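Local coordinates for thermosome subunit (Methanococcoides burtonii, PDB 3AQ1), which probably works as an ATP-dependent group II chaperonin that binds unfolded proteins and helps them fold, at residues K84-I96 against G356-L369. Residues are numbered along the deposited sequence; the frame is centred on the assembly and turned at random.
Sequences KCREILETITIAI and GKVVVGGGSSEVEL
The carboxylate of Glu90 and the ammonium of Lys357 join helix 84-92 to strand 357-360 in a salt bridge, NZ meeting OE2 at 2.6 Å on its anti side and 20° out of the carboxylate plane. Lys357 NZ also lies beside Glu90 CG, while lower down the lysine chain passes Thr93, its CD 3.4 Å from OG1. That hydroxyl, turned between its own backbone N and carbonyl carbon (chi1 41°), bonds back to Leu89 O, tying the first residue past the helix to its last turn. The carbonyl of Leu89 takes Thr93 OG1 on one face of its plane and, as a second donor, Ile92 N on the opposite face.

From there the chain runs as a short strand antiparallel to 357-360. Ile94 and Val358 form the hydrogen-bonded pair, with Ile94 N to Val358 O at 3.0 Å and Val358 N to Ile94 O at 2.9 Å. Ile96 N extends the ladder to Gly356 O. On the face carrying Ile94 and Val358, Ile96 CG1 packs on Val358 CG1 at 3.8 Å, and residues of helix 101-109 close over both side chains.

Leu369, on helix 364-369, packs against helix 84-92: its CD2 lies against Ile88 CG2, and its CD1 lies 4.1 Å from Leu89 CG, the side chains of Leu369 and Leu89 crossing at about a right angle. Ile92 CD1 slides along the aliphatic part of Glu368 (3.7 Å to CG), whose carboxylate is engaged by His421 and Arg372.

Strand 446-448 flanks 357-360 on its other side, completing a small three-stranded antiparallel sheet beside a helical bundle, consistent with the equatorial domain of the TCP-1 chaperonin fold.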
ATOM      1  N   LYS A  84       8.254 -23.565 -10.268  1.00 68.76           N
ATOM      2  CA  LYS A  84       9.650 -23.384 -10.647  1.00 66.47           C
ATOM      3  C   LYS A  84       9.987 -21.924 -10.984  1.00 70.55           C
ATOM      4  O   LYS A  84      11.140 -21.524 -10.905  1.00 81.12           O
ATOM      5  CB  LYS A  84       9.999 -24.290 -11.822  1.00 70.40           C
ATOM      6  CG  LYS A  84      11.483 -24.400 -12.079  1.00 82.58           C
ATOM      7  CD  LYS A  84      12.234 -24.877 -10.836  1.00 91.09           C
ATOM      8  CE  LYS A  84      13.742 -24.959 -11.094  1.00 94.22           C
ATOM      9  NZ  LYS A  84      14.549 -24.879  -9.843  1.00 96.22           N
ATOM     10  N   CYS A  85       8.989 -21.130 -11.369  1.00 66.36           N
ATOM     11  CA  CYS A  85       9.215 -19.708 -11.633  1.00 61.98           C
ATOM     12  C   CYS A  85       9.419 -18.963 -10.324  1.00 67.26           C
ATOM     13  O   CYS A  85      10.199 -18.018 -10.256  1.00 68.46           O
ATOM     14  CB  CYS A  85       8.053 -19.081 -12.418  1.00 52.02           C
ATOM     15  SG  CYS A  85       8.041 -19.447 -14.202  1.00 65.17           S
ATOM     16  N   ARG A  86       8.708 -19.398  -9.288  1.00 69.76           N
ATOM     17  CA  ARG A  86       8.798 -18.779  -7.972  1.00 75.42           C
ATOM     18  C   ARG A  86      10.217 -18.911  -7.441  1.00 81.75           C
ATOM     19  O   ARG A  86      10.767 -17.959  -6.892  1.00 85.36           O
ATOM     20  CB  ARG A  86       7.797 -19.429  -7.020  1.00 89.18           C
ATOM     21  CG  ARG A  86       7.721 -18.836  -5.620  1.00104.59           C
ATOM     22  CD  ARG A  86       6.730 -19.659  -4.798  1.00122.48           C
ATOM     23  NE  ARG A  86       6.539 -19.177  -3.431  1.00134.00           N
ATOM     24  CZ  ARG A  86       5.739 -19.763  -2.541  1.00139.20           C
ATOM     25  NH1 ARG A  86       5.060 -20.853  -2.877  1.00140.43           N
ATOM     26  NH2 ARG A  86       5.618 -19.267  -1.314  1.00138.18           N
ATOM     27  N   GLU A  87      10.810 -20.092  -7.626  1.00 83.81           N
ATOM     28  CA  GLU A  87      12.192 -20.342  -7.216  1.00 78.84           C
ATOM     29  C   GLU A  87      13.162 -19.492  -8.014  1.00 68.60           C
ATOM     30  O   GLU A  87      14.061 -18.869  -7.460  1.00 74.31           O
ATOM     31  CB  GLU A  87      12.574 -21.804  -7.423  1.00 84.76           C
ATOM     32  CG  GLU A  87      11.818 -22.813  -6.588  1.00 92.53           C
ATOM     33  CD  GLU A  87      12.306 -24.218  -6.871  1.00 99.85           C
ATOM     34  OE1 GLU A  87      13.546 -24.392  -6.961  1.00103.36           O
ATOM     35  OE2 GLU A  87      11.461 -25.134  -7.022  1.00 93.85           O
ATOM     36  N   ILE A  88      12.993 -19.494  -9.327  1.00 60.44           N
ATOM     37  CA  ILE A  88      13.861 -18.711 -10.188  1.00 67.10           C
ATOM     38  C   ILE A  88      13.783 -17.212  -9.883  1.00 76.35           C
ATOM     39  O   ILE A  88      14.794 -16.515  -9.936  1.00 82.36           O
ATOM     40  CB  ILE A  88      13.547 -18.949 -11.665  1.00 65.12           C
ATOM     41  CG1 ILE A  88      13.782 -20.415 -12.021  1.00 64.97           C
ATOM     42  CG2 ILE A  88      14.413 -18.057 -12.533  1.00 68.31           C
ATOM     43  CD1 ILE A  88      13.595 -20.711 -13.491  1.00 69.64           C
ATOM     44  N   LEU A  89      12.588 -16.720  -9.562  1.00 70.22           N
ATOM     45  CA  LEU A  89      12.425 -15.312  -9.218  1.00 66.14           C
ATOM     46  C   LEU A  89      13.218 -14.942  -7.976  1.00 79.65           C
ATOM     47  O   LEU A  89      13.967 -13.968  -7.989  1.00 86.69           O
ATOM     48  CB  LEU A  89      10.955 -14.958  -9.014  1.00 59.11           C
ATOM     49  CG  LEU A  89      10.175 -14.595 -10.278  1.00 60.16           C
ATOM     50  CD1 LEU A  89       8.677 -14.690 -10.032  1.00 61.10           C
ATOM     51  CD2 LEU A  89      10.563 -13.211 -10.783  1.00 49.74           C
ATOM     52  N   GLU A  90      13.056 -15.718  -6.907  1.00 85.87           N
ATOM     53  CA  GLU A  90      13.743 -15.434  -5.648  1.00 87.81           C
ATOM     54  C   GLU A  90      15.245 -15.369  -5.853  1.00 86.35           C
ATOM     55  O   GLU A  90      15.970 -14.792  -5.047  1.00 92.84           O
ATOM     56  CB  GLU A  90      13.415 -16.485  -4.594  1.00 89.89           C
ATOM     57  CG  GLU A  90      13.078 -15.884  -3.250  1.00106.82           C
ATOM     58  CD  GLU A  90      11.655 -16.190  -2.830  1.00121.67           C
ATOM     59  OE1 GLU A  90      11.246 -17.365  -2.961  1.00126.15           O
ATOM     60  OE2 GLU A  90      10.950 -15.264  -2.369  1.00123.53           O
ATOM     61  N   THR A  91      15.697 -15.964  -6.950  1.00 82.56           N
ATOM     62  CA  THR A  91      17.108 -15.995  -7.305  1.00 80.46           C
ATOM     63  C   THR A  91      17.542 -14.767  -8.107  1.00 74.01           C
ATOM     64  O   THR A  91      18.682 -14.348  -8.009  1.00 76.70           O
ATOM     65  CB  THR A  91      17.457 -17.302  -8.079  1.00 79.42           C
ATOM     66  OG1 THR A  91      17.720 -18.364  -7.147  1.00 73.79           O
ATOM     67  CG2 THR A  91      18.673 -17.103  -8.994  1.00 79.19           C
ATOM     68  N   ILE A  92      16.636 -14.181  -8.888  1.00 78.21           N
ATOM     69  CA  ILE A  92      16.993 -13.055  -9.762  1.00 73.92           C
ATOM     70  C   ILE A  92      16.440 -11.697  -9.317  1.00 72.09           C
ATOM     71  O   ILE A  92      16.565 -10.701 -10.032  1.00 73.53           O
ATOM     72  CB  ILE A  92      16.532 -13.297 -11.205  1.00 72.09           C
ATOM     73  CG1 ILE A  92      15.044 -12.988 -11.347  1.00 68.47           C
ATOM     74  CG2 ILE A  92      16.801 -14.729 -11.602  1.00 80.69           C
ATOM     75  CD1 ILE A  92      14.593 -12.840 -12.776  1.00 66.38           C
ATOM     76  N   THR A  93      15.822 -11.660  -8.141  1.00 70.80           N
ATOM     77  CA  THR A  93      15.273 -10.421  -7.608  1.00 61.59           C
ATOM     78  C   THR A  93      16.348  -9.583  -6.953  1.00 61.85           C
ATOM     79  O   THR A  93      17.409 -10.090  -6.599  1.00 68.17           O
ATOM     80  CB  THR A  93      14.209 -10.694  -6.556  1.00 63.68           C
ATOM     81  OG1 THR A  93      14.646 -11.770  -5.724  1.00 74.64           O
ATOM     82  CG2 THR A  93      12.914 -11.078  -7.211  1.00 60.89           C
ATOM     83  N   ILE A  94      16.053  -8.298  -6.791  1.00 57.27           N
ATOM     84  CA  ILE A  94      16.947  -7.358  -6.131  1.00 48.58           C
ATOM     85  C   ILE A  94      16.437  -7.159  -4.723  1.00 54.04           C
ATOM     86  O   ILE A  94      15.255  -6.893  -4.532  1.00 63.69           O
ATOM     87  CB  ILE A  94      16.922  -6.008  -6.847  1.00 48.25           C
ATOM     88  CG1 ILE A  94      17.253  -6.197  -8.335  1.00 46.19           C
ATOM     89  CG2 ILE A  94      17.842  -5.013  -6.158  1.00 45.55           C
ATOM     90  CD1 ILE A  94      17.449  -4.917  -9.091  1.00 57.73           C
ATOM     91  N   ALA A  95      17.319  -7.301  -3.740  1.00 60.13           N
ATOM     92  CA  ALA A  95      16.917  -7.224  -2.330  1.00 66.76           C
ATOM     93  C   ALA A  95      16.828  -5.794  -1.833  1.00 70.66           C
ATOM     94  O   ALA A  95      17.704  -4.962  -2.108  1.00 74.10           O
ATOM     95  CB  ALA A  95      17.858  -8.041  -1.433  1.00 48.88           C
ATOM     96  N   ILE A  96      15.761  -5.520  -1.095  1.00 68.20           N
ATOM     97  CA  ILE A  96      15.525  -4.191  -0.565  1.00 69.07           C
ATOM     98  C   ILE A  96      15.269  -4.268   0.927  1.00 67.84           C
ATOM     99  O   ILE A  96      14.309  -4.890   1.366  1.00 56.27           O
ATOM    100  CB  ILE A  96      14.334  -3.517  -1.267  1.00 59.08           C
ATOM    101  CG1 ILE A  96      14.585  -3.487  -2.765  1.00 58.23           C
ATOM    102  CG2 ILE A  96      14.138  -2.090  -0.749  1.00 50.33           C
ATOM    103  CD1 ILE A  96      15.730  -2.564  -3.149  1.00 67.76           C
ATOM    104  N   GLY A 356      10.571  -7.662   0.586  1.00 58.61           N
ATOM    105  CA  GLY A 356      12.013  -7.708   0.775  1.00 52.90           C
ATOM    106  C   GLY A 356      12.758  -7.770  -0.548  1.00 65.98           C
ATOM    107  O   GLY A 356      13.992  -7.810  -0.581  1.00 67.27           O
ATOM    108  N   LYS A 357      12.000  -7.781  -1.648  1.00 58.90           N
ATOM    109  CA  LYS A 357      12.564  -7.934  -2.979  1.00 54.29           C
ATOM    110  C   LYS A 357      11.738  -7.173  -4.005  1.00 58.74           C
ATOM    111  O   LYS A 357      10.524  -7.009  -3.846  1.00 69.16           O
ATOM    112  CB  LYS A 357      12.642  -9.418  -3.355  1.00 59.64           C
ATOM    113  CG  LYS A 357      12.856 -10.343  -2.147  1.00 69.58           C
ATOM    114  CD  LYS A 357      13.642 -11.599  -2.491  1.00 78.63           C
ATOM    115  CE  LYS A 357      13.512 -12.655  -1.402  1.00 85.08           C
ATOM    116  NZ  LYS A 357      12.126 -13.208  -1.330  1.00 86.28           N
ATOM    117  N   VAL A 358      12.407  -6.679  -5.044  1.00 50.35           N
ATOM    118  CA  VAL A 358      11.709  -6.118  -6.192  1.00 49.77           C
ATOM    119  C   VAL A 358      12.223  -6.754  -7.468  1.00 57.23           C
ATOM    120  O   VAL A 358      13.350  -7.261  -7.515  1.00 56.03           O
ATOM    121  CB  VAL A 358      11.907  -4.609  -6.324  1.00 46.11           C
ATOM    122  CG1 VAL A 358      11.576  -3.925  -5.033  1.00 47.32           C
ATOM    123  CG2 VAL A 358      13.332  -4.315  -6.730  1.00 53.52           C
ATOM    124  N   VAL A 359      11.375  -6.718  -8.492  1.00 60.33           N
ATOM    125  CA  VAL A 359      11.711  -7.160  -9.837  1.00 59.94           C
ATOM    126  C   VAL A 359      11.828  -5.903 -10.673  1.00 58.03           C
ATOM    127  O   VAL A 359      11.226  -4.890 -10.336  1.00 59.31           O
ATOM    128  CB  VAL A 359      10.575  -8.018 -10.426  1.00 61.01           C
ATOM    129  CG1 VAL A 359      10.908  -8.458 -11.827  1.00 67.82           C
ATOM    130  CG2 VAL A 359      10.321  -9.219  -9.556  1.00 66.35           C
ATOM    131  N   VAL A 360      12.600  -5.940 -11.751  1.00 55.07           N
ATOM    132  CA  VAL A 360      12.562  -4.830 -12.692  1.00 52.07           C
ATOM    133  C   VAL A 360      11.711  -5.215 -13.877  1.00 49.40           C
ATOM    134  O   VAL A 360      11.488  -6.400 -14.110  1.00 54.58           O
ATOM    135  CB  VAL A 360      13.946  -4.407 -13.151  1.00 51.01           C
ATOM    136  CG1 VAL A 360      14.562  -3.521 -12.094  1.00 44.49           C
ATOM    137  CG2 VAL A 360      14.808  -5.636 -13.423  1.00 51.60           C
ATOM    138  N   GLY A 361      11.249  -4.214 -14.624  1.00 47.87           N
ATOM    139  CA  GLY A 361      10.218  -4.417 -15.627  1.00 48.05           C
ATOM    140  C   GLY A 361      10.710  -4.513 -17.056  1.00 55.08           C
ATOM    141  O   GLY A 361      11.837  -4.940 -17.309  1.00 60.42           O
ATOM    142  N   GLY A 362       9.846  -4.136 -17.996  1.00 48.39           N
ATOM    143  CA  GLY A 362      10.195  -4.119 -19.405  1.00 40.77           C
ATOM    144  C   GLY A 362      10.415  -5.497 -20.004  1.00 49.31           C
ATOM    145  O   GLY A 362      11.102  -5.654 -21.025  1.00 44.43           O
ATOM    146  N   GLY A 363       9.823  -6.502 -19.373  1.00 40.48           N
ATOM    147  CA  GLY A 363       9.907  -7.855 -19.878  1.00 36.87           C
ATOM    148  C   GLY A 363      11.190  -8.535 -19.455  1.00 41.37           C
ATOM    149  O   GLY A 363      11.424  -9.698 -19.790  1.00 44.92           O
ATOM    150  N   SER A 364      12.019  -7.813 -18.709  1.00 38.78           N
ATOM    151  CA  SER A 364      13.271  -8.381 -18.215  1.00 50.48           C
ATOM    152  C   SER A 364      13.069  -9.718 -17.489  1.00 52.37           C
ATOM    153  O   SER A 364      13.795 -10.667 -17.754  1.00 51.45           O
ATOM    154  CB  SER A 364      14.030  -7.387 -17.324  1.00 54.62           C
ATOM    155  OG  SER A 364      13.359  -7.178 -16.093  1.00 63.44           O
ATOM    156  N   SER A 365      12.084  -9.803 -16.592  1.00 53.59           N
ATOM    157  CA  SER A 365      11.919 -11.008 -15.767  1.00 47.93           C
ATOM    158  C   SER A 365      11.247 -12.163 -16.514  1.00 54.75           C
ATOM    159  O   SER A 365      11.481 -13.334 -16.217  1.00 58.21           O
ATOM    160  CB  SER A 365      11.174 -10.697 -14.465  1.00 48.04           C
ATOM    161  OG  SER A 365       9.791 -10.520 -14.684  1.00 53.83           O
ATOM    162  N   GLU A 366      10.417 -11.843 -17.494  1.00 53.15           N
ATOM    163  CA  GLU A 366       9.808 -12.892 -18.284  1.00 46.93           C
ATOM    164  C   GLU A 366      10.869 -13.581 -19.143  1.00 57.38           C
ATOM    165  O   GLU A 366      10.905 -14.812 -19.253  1.00 58.52           O
ATOM    166  CB  GLU A 366       8.679 -12.324 -19.130  1.00 34.74           C
ATOM    167  CG  GLU A 366       7.398 -12.069 -18.335  1.00 42.81           C
ATOM    168  CD  GLU A 366       7.350 -10.703 -17.661  1.00 52.55           C
ATOM    169  OE1 GLU A 366       8.302  -9.905 -17.811  1.00 46.54           O
ATOM    170  OE2 GLU A 366       6.343 -10.425 -16.980  1.00 62.10           O
ATOM    171  N   VAL A 367      11.738 -12.773 -19.738  1.00 52.86           N
ATOM    172  CA  VAL A 367      12.838 -13.262 -20.559  1.00 45.81           C
ATOM    173  C   VAL A 367      13.813 -14.127 -19.747  1.00 56.33           C
ATOM    174  O   VAL A 367      14.167 -15.230 -20.169  1.00 60.44           O
ATOM    175  CB  VAL A 367      13.572 -12.079 -21.175  1.00 41.17           C
ATOM    176  CG1 VAL A 367      14.859 -12.507 -21.871  1.00 35.47           C
ATOM    177  CG2 VAL A 367      12.639 -11.354 -22.116  1.00 44.46           C
ATOM    178  N   GLU A 368      14.236 -13.628 -18.583  1.00 54.01           N
ATOM    179  CA  GLU A 368      15.046 -14.414 -17.648  1.00 54.58           C
ATOM    180  C   GLU A 368      14.339 -15.713 -17.238  1.00 56.96           C
ATOM    181  O   GLU A 368      14.908 -16.795 -17.342  1.00 59.61           O
ATOM    182  CB  GLU A 368      15.416 -13.599 -16.398  1.00 44.35           C
ATOM    183  CG  GLU A 368      16.617 -14.147 -15.640  1.00 49.56           C
ATOM    184  CD  GLU A 368      17.881 -14.158 -16.496  1.00 62.18           C
ATOM    185  OE1 GLU A 368      18.035 -13.246 -17.336  1.00 57.54           O
ATOM    186  OE2 GLU A 368      18.721 -15.072 -16.335  1.00 64.80           O
ATOM    187  N   LEU A 369      13.101 -15.607 -16.771  1.00 54.50           N
ATOM    188  CA  LEU A 369      12.328 -16.797 -16.438  1.00 48.98           C
ATOM    189  C   LEU A 369      12.277 -17.747 -17.608  1.00 47.07           C
ATOM    190  O   LEU A 369      12.601 -18.920 -17.464  1.00 57.44           O
ATOM    191  CB  LEU A 369      10.913 -16.430 -16.011  1.00 51.26           C
ATOM    192  CG  LEU A 369      10.873 -15.847 -14.606  1.00 49.68           C
ATOM    193  CD1 LEU A 369       9.470 -15.442 -14.254  1.00 52.56           C
ATOM    194  CD2 LEU A 369      11.381 -16.887 -13.650  1.00 50.99           C
TER